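Local coordinates for putative regulator (Escherichia coli O6, PDB 3HFI), which is probably a DNA-binding transcriptional regulator whose UTRA domain, the part described here, would be expected to sense a small effector molecule, at residues I75-G80 against L144-G149; R101-S106 against Q136-S141. One frame throughout, in Å; residues are numbered along the deposited sequence.

Contact 1: residues I75-G80 against L144-G149; sequences IELCPG and LPVEFG
L77, on the short 3-10 turn 75-77, comes up to V146 of strand 144-153 with 7.2 Å between their CA atoms, and no hydrogen bond links the two backbones. The turn is closed by its own bond, C78 N to I75 O; the contact is made by side chains of 75-80 against side chains and main chain of the strand. L77 carries most of it. Its CB points toward the strand, and chi1 of -68° sets CG beside the backbone N. The CD1 methyl does most of the touching: L77 CD1 lies 3.4 Å from P145 O and 3.8 Å from L144 CD1, with V146 CB slightly farther off at 4.3 Å from it. The two leucine side chains run antiparallel, side by side, with CD1 to CD1 the near point, and the second methyl of L77, CD2, also approaches L144 CD1. A branched leucine suits this place because its two methyls can meet one neighbour together while one of them reaches two more residues. Beside this pair, C78 SG faces V146 CG2 at 4.4 Å, a looser apolar touch by a small sulfur side chain that fits a buried position. V146 itself sits in a classic beta bulge, since it and E147 both face V138 of the neighbouring strand 130-139. The turn follows strand 65-73 and leads toward helix 91-99, whose L98 packs on C78 and whose I95 packs on V146. Strand 144-153 thus has helix 91-99 and the 75-80 loop packed against it, while its edges pair with strands 65-73 and 130-139 in the antiparallel sheet.

Contact 2: residues R101-S106 against Q136-S141; sequences RKIRYS and QLVFFS
A classic beta bulge opens the pairing of strand 105-114 with strand 130-139: R104 and Y105 both face F139. F139 O accepts R104 N at 3.1 Å, in the carbonyl plane, and takes a weak second bond from Y105 N. In return F139 N gives Y105 O a 2.8 Å bond, so Y105 and F139 form a hydrogen-bonded antiparallel pair; S106 and V138 follow as a non-hydrogen-bonded one. Y105 CB and F139 CB meet on one face of the sheet, and Y105 O lies at the edge of the F139 ring, in its plane. Beyond F139, at the corner where the chain turns, the F140 ring is covered on one face by the aliphatic part of R101: R101 CB stands 3.7 Å from the F140 ring centroid in a CH-pi contact, and R101 CD rests on F140 CD2 at 3.5 Å. R101 suits this exposed place because its methylenes cover the aromatic ring while the guanidinium lies farther along the side chain. I103, a branched residue in the interior, sets CG2 against V138 CG1 at 3.5 Å and CG1 near F140 CE1. Q136 turns its amide to the second subunit, where NE2 bonds Y159 O and OE1 bonds G161 N. Y105 and S106 also pair with a strand of that subunit, an antiparallel ladder characteristic of a beta sheet continued across a dimer interface.

The centres of contacts 1 and 2 lie 10 Å apart on the same side of the chain's centre, within one UTRA domain. In sequence the order is 75-80, 101-106, 136-141, 144-149, so the outer pair of segments encloses the inner pair. Strands 130-139 and 144-153 follow each other in the chain and are neighbours in the antiparallel sheet; G149 O lies 2.8 Å from Q136 N and V146 N 2.9 Å from V138 O, both probable hydrogen bonds. Helix 91-99 packs on both contacts. Together they connect the packing of a loop inside the subunit to the sheet edge where the second subunit joins.

Contact 1: residues I75-G80 against L144-G149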
loop_
_atom_site.group_PDB
_atom_site.type_symbol
_atom_site.label_atom_id
_atom_site.label_comp_id
_atom_site.label_asym_id
_atom_site.label_seq_id
_atom_site.Cartn_x
_atom_site.Cartn_y
_atom_site.Cartn_z
ATOM N N ILE A 75 14.521 7.047 14.399
ATOM C CA ILE A 75 15.078 6.094 15.352
ATOM C C ILE A 75 14.749 6.416 16.821
ATOM O O ILE A 75 14.756 5.525 17.676
ATOM C CB ILE A 75 16.603 5.912 15.123
ATOM C CG1 ILE A 75 17.382 7.202 15.228
ATOM C CG2 ILE A 75 16.881 5.415 13.736
ATOM C CD1 ILE A 75 18.712 7.094 14.394
ATOM N N GLU A 76 14.369 7.663 17.100
ATOM C CA GLU A 76 13.958 8.044 18.470
ATOM C C GLU A 76 12.767 7.239 18.965
ATOM O O GLU A 76 12.619 7.024 20.149
ATOM C CB GLU A 76 13.604 9.515 18.533
ATOM C CG GLU A 76 14.613 10.462 17.802
ATOM C CD GLU A 76 16.068 10.210 18.159
ATOM O OE1 GLU A 76 16.369 9.935 19.363
ATOM O OE2 GLU A 76 16.934 10.308 17.228
ATOM N N LEU A 77 11.949 6.750 18.044
ATOM C CA LEU A 77 10.759 5.993 18.386
ATOM C C LEU A 77 10.997 4.487 18.553
ATOM O O LEU A 77 10.119 3.801 19.078
ATOM C CB LEU A 77 9.704 6.225 17.264
ATOM C CG LEU A 77 9.163 7.660 17.211
ATOM C CD1 LEU A 77 8.188 7.910 15.998
ATOM C CD2 LEU A 77 8.464 7.926 18.650
ATOM N N CYS A 78 12.139 3.977 18.060
ATOM C CA CYS A 78 12.516 2.566 18.168
ATOM C C CYS A 78 13.959 2.444 18.591
ATOM O O CYS A 78 14.870 2.226 17.748
ATOM C CB CYS A 78 12.288 1.739 16.900
ATOM S SG CYS A 78 11.953 2.618 15.428
ATOM N N PRO A 79 14.160 2.572 19.917
ATOM C CA PRO A 79 15.388 2.220 20.623
ATOM C C PRO A 79 15.846 0.842 20.168
ATOM O O PRO A 79 15.071 -0.129 20.296
ATOM C CB PRO A 79 14.972 2.228 22.107
ATOM C CG PRO A 79 13.744 3.135 22.157
ATOM C CD PRO A 79 13.057 2.887 20.857
ATOM N N GLY A 80 17.050 0.817 19.549
ATOM C CA GLY A 80 17.754 -0.428 19.185
ATOM C C GLY A 80 17.808 -0.745 17.701
ATOM O O GLY A 80 18.540 -1.673 17.288
ATOM N N LEU A 144 1.885 10.793 14.518
ATOM C CA LEU A 144 3.214 10.280 14.754
ATOM C C LEU A 144 3.699 9.393 13.590
ATOM O O LEU A 144 3.558 8.174 13.623
ATOM C CB LEU A 144 3.181 9.485 16.053
ATOM C CG LEU A 144 4.430 8.997 16.746
ATOM C CD1 LEU A 144 5.377 10.189 17.042
ATOM C CD2 LEU A 144 3.939 8.311 18.072
ATOM N N PRO A 145 4.308 9.997 12.560
ATOM C CA PRO A 145 5.003 9.260 11.530
ATOM C C PRO A 145 6.213 8.535 12.096
ATOM O O PRO A 145 6.753 8.951 13.121
ATOM C CB PRO A 145 5.443 10.368 10.529
ATOM C CG PRO A 145 4.717 11.540 10.907
ATOM C CD PRO A 145 4.501 11.434 12.381
ATOM N N VAL A 146 6.572 7.400 11.500
ATOM C CA VAL A 146 7.758 6.659 11.923
ATOM C C VAL A 146 8.734 6.413 10.769
ATOM O O VAL A 146 9.943 6.306 10.996
ATOM C CB VAL A 146 7.434 5.343 12.613
ATOM C CG1 VAL A 146 6.667 4.346 11.700
ATOM C CG2 VAL A 146 8.752 4.686 13.146
ATOM N N GLU A 147 8.234 6.344 9.533
ATOM C CA GLU A 147 9.091 5.950 8.417
ATOM C C GLU A 147 8.608 6.585 7.156
ATOM O O GLU A 147 7.393 6.750 6.990
ATOM C CB GLU A 147 9.130 4.422 8.264
ATOM C CG GLU A 147 10.146 3.873 7.245
ATOM C CD GLU A 147 9.617 3.778 5.831
ATOM O OE1 GLU A 147 8.402 3.522 5.650
ATOM O OE2 GLU A 147 10.405 3.915 4.881
ATOM N N PHE A 148 9.561 6.977 6.297
ATOM C CA PHE A 148 9.315 7.652 5.008
ATOM C C PHE A 148 10.143 6.913 3.968
ATOM O O PHE A 148 11.387 6.926 4.018
ATOM C CB PHE A 148 9.720 9.146 5.050
ATOM C CG PHE A 148 9.516 9.856 3.757
ATOM C CD1 PHE A 148 8.249 9.950 3.202
ATOM C CD2 PHE A 148 10.576 10.400 3.069
ATOM C CE1 PHE A 148 8.046 10.562 2.010
ATOM C CE2 PHE A 148 10.370 11.026 1.820
ATOM C CZ PHE A 148 9.141 11.127 1.332
ATOM N N GLY A 149 9.449 6.217 3.075
ATOM C CA GLY A 149 10.061 5.365 2.077
ATOM C C GLY A 149 9.886 5.882 0.674
ATOM O O GLY A 149 8.855 6.478 0.332
#

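Contact 2: residues R101-S106 against Q136-S141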
loop_
_atom_site.group_PDB
_atom_site.type_symbol
_atom_site.label_atom_id
_atom_site.label_comp_id
_atom_site.label_asym_id
_atom_site.label_seq_id
_atom_site.Cartn_x
_atom_site.Cartn_y
_atom_site.Cartn_z
ATOM N N ARG A 101 4.615 -0.189 19.506
ATOM C CA ARG A 101 3.515 0.551 18.900
ATOM C C ARG A 101 3.068 -0.207 17.651
ATOM O O ARG A 101 3.900 -0.840 17.028
ATOM C CB ARG A 101 3.964 1.940 18.506
ATOM C CG ARG A 101 4.275 2.830 19.658
ATOM C CD ARG A 101 4.768 4.244 19.196
ATOM N NE ARG A 101 5.188 5.082 20.347
ATOM C CZ ARG A 101 4.407 5.960 20.957
ATOM N NH1 ARG A 101 3.148 6.103 20.565
ATOM N NH2 ARG A 101 4.858 6.666 21.992
ATOM N N LYS A 102 1.785 -0.139 17.280
ATOM C CA LYS A 102 1.309 -0.709 16.044
ATOM C C LYS A 102 1.320 0.363 14.982
ATOM O O LYS A 102 1.036 1.511 15.249
ATOM C CB LYS A 102 -0.117 -1.316 16.212
ATOM C CG LYS A 102 -0.103 -2.617 17.072
ATOM C CD LYS A 102 -1.299 -2.795 18.029
ATOM C CE LYS A 102 -0.867 -3.389 19.455
ATOM N NZ LYS A 102 -1.961 -3.657 20.563
ATOM N N ILE A 103 1.653 -0.038 13.763
ATOM C CA ILE A 103 1.422 0.754 12.557
ATOM C C ILE A 103 -0.037 0.773 12.167
ATOM O O ILE A 103 -0.638 -0.266 11.949
ATOM C CB ILE A 103 2.303 0.235 11.408
ATOM C CG1 ILE A 103 3.785 0.494 11.788
ATOM C CG2 ILE A 103 1.918 0.899 10.064
ATOM C CD1 ILE A 103 4.740 -0.182 10.863
ATOM N N ARG A 104 -0.615 1.971 12.132
ATOM C CA ARG A 104 -1.992 2.175 11.896
ATOM C C ARG A 104 -2.390 2.900 10.632
ATOM O O ARG A 104 -3.560 2.774 10.259
ATOM C CB ARG A 104 -2.620 2.920 13.062
ATOM C CG ARG A 104 -2.379 2.212 14.406
ATOM C CD ARG A 104 -3.172 2.882 15.497
ATOM N NE ARG A 104 -2.768 2.333 16.777
ATOM C CZ ARG A 104 -3.354 1.322 17.382
ATOM N NH1 ARG A 104 -4.445 0.747 16.847
ATOM N NH2 ARG A 104 -2.871 0.899 18.569
ATOM N N TYR A 105 -1.468 3.625 10.002
ATOM C CA TYR A 105 -1.732 4.352 8.766
ATOM C C TYR A 105 -0.538 4.438 7.869
ATOM O O TYR A 105 0.626 4.459 8.321
ATOM C CB TYR A 105 -2.160 5.825 8.954
ATOM C CG TYR A 105 -3.223 6.053 9.979
ATOM C CD1 TYR A 105 -4.578 6.214 9.590
ATOM C CD2 TYR A 105 -2.911 6.148 11.328
ATOM C CE1 TYR A 105 -5.587 6.424 10.547
ATOM C CE2 TYR A 105 -3.909 6.381 12.279
ATOM C CZ TYR A 105 -5.233 6.505 11.878
ATOM O OH TYR A 105 -6.224 6.707 12.821
ATOM N N SER A 106 -0.869 4.643 6.608
ATOM C CA SER A 106 0.025 4.679 5.466
ATOM C C SER A 106 -0.547 5.708 4.498
ATOM O O SER A 106 -1.760 5.697 4.273
ATOM C CB SER A 106 -0.175 3.373 4.685
ATOM O OG SER A 106 1.041 2.944 4.486
ATOM N N GLN A 136 6.075 6.853 0.336
ATOM C CA GLN A 136 5.141 6.328 1.285
ATOM C C GLN A 136 5.506 6.778 2.675
ATOM O O GLN A 136 6.663 6.646 3.101
ATOM C CB GLN A 136 5.210 4.816 1.262
ATOM C CG GLN A 136 4.186 4.183 2.219
ATOM C CD GLN A 136 4.245 2.705 2.219
ATOM O OE1 GLN A 136 5.288 2.104 2.606
ATOM N NE2 GLN A 136 3.133 2.063 1.764
ATOM N N LEU A 137 4.532 7.288 3.392
ATOM C CA LEU A 137 4.725 7.732 4.755
ATOM C C LEU A 137 3.936 6.750 5.611
ATOM O O LEU A 137 2.788 6.542 5.364
ATOM C CB LEU A 137 4.224 9.181 4.916
ATOM C CG LEU A 137 4.575 9.941 6.192
ATOM C CD1 LEU A 137 6.056 9.897 6.516
ATOM C CD2 LEU A 137 4.084 11.391 6.153
ATOM N N VAL A 138 4.580 6.204 6.633
ATOM C CA VAL A 138 4.047 5.177 7.532
ATOM C C VAL A 138 3.979 5.747 8.947
ATOM O O VAL A 138 4.924 6.390 9.391
ATOM C CB VAL A 138 4.930 3.897 7.468
ATOM C CG1 VAL A 138 4.403 2.808 8.432
ATOM C CG2 VAL A 138 4.965 3.350 5.995
ATOM N N PHE A 139 2.834 5.545 9.630
ATOM C CA PHE A 139 2.498 6.207 10.886
ATOM C C PHE A 139 2.139 5.171 11.928
ATOM O O PHE A 139 1.461 4.172 11.624
ATOM C CB PHE A 139 1.247 7.049 10.768
ATOM C CG PHE A 139 1.339 8.227 9.839
ATOM C CD1 PHE A 139 1.340 9.510 10.336
ATOM C CD2 PHE A 139 1.285 8.048 8.473
ATOM C CE1 PHE A 139 1.334 10.614 9.467
ATOM C CE2 PHE A 139 1.281 9.121 7.578
ATOM C CZ PHE A 139 1.300 10.423 8.088
ATOM N N PHE A 140 2.538 5.437 13.173
ATOM C CA PHE A 140 1.939 4.781 14.310
ATOM C C PHE A 140 0.585 5.365 14.661
ATOM O O PHE A 140 -0.352 4.673 15.000
ATOM C CB PHE A 140 2.844 4.975 15.506
ATOM C CG PHE A 140 4.128 4.199 15.449
ATOM C CD1 PHE A 140 4.152 2.857 15.062
ATOM C CD2 PHE A 140 5.315 4.807 15.819
ATOM C CE1 PHE A 140 5.355 2.155 15.056
ATOM C CE2 PHE A 140 6.529 4.085 15.851
ATOM C CZ PHE A 140 6.542 2.779 15.471
ATOM N N SER A 141 0.481 6.666 14.661
ATOM C CA SER A 141 -0.775 7.284 14.955
ATOM C C SER A 141 -0.864 8.407 13.979
ATOM O O SER A 141 0.135 8.761 13.336
ATOM C CB SER A 141 -0.852 7.829 16.384
ATOM O OG SER A 141 0.028 8.942 16.557
#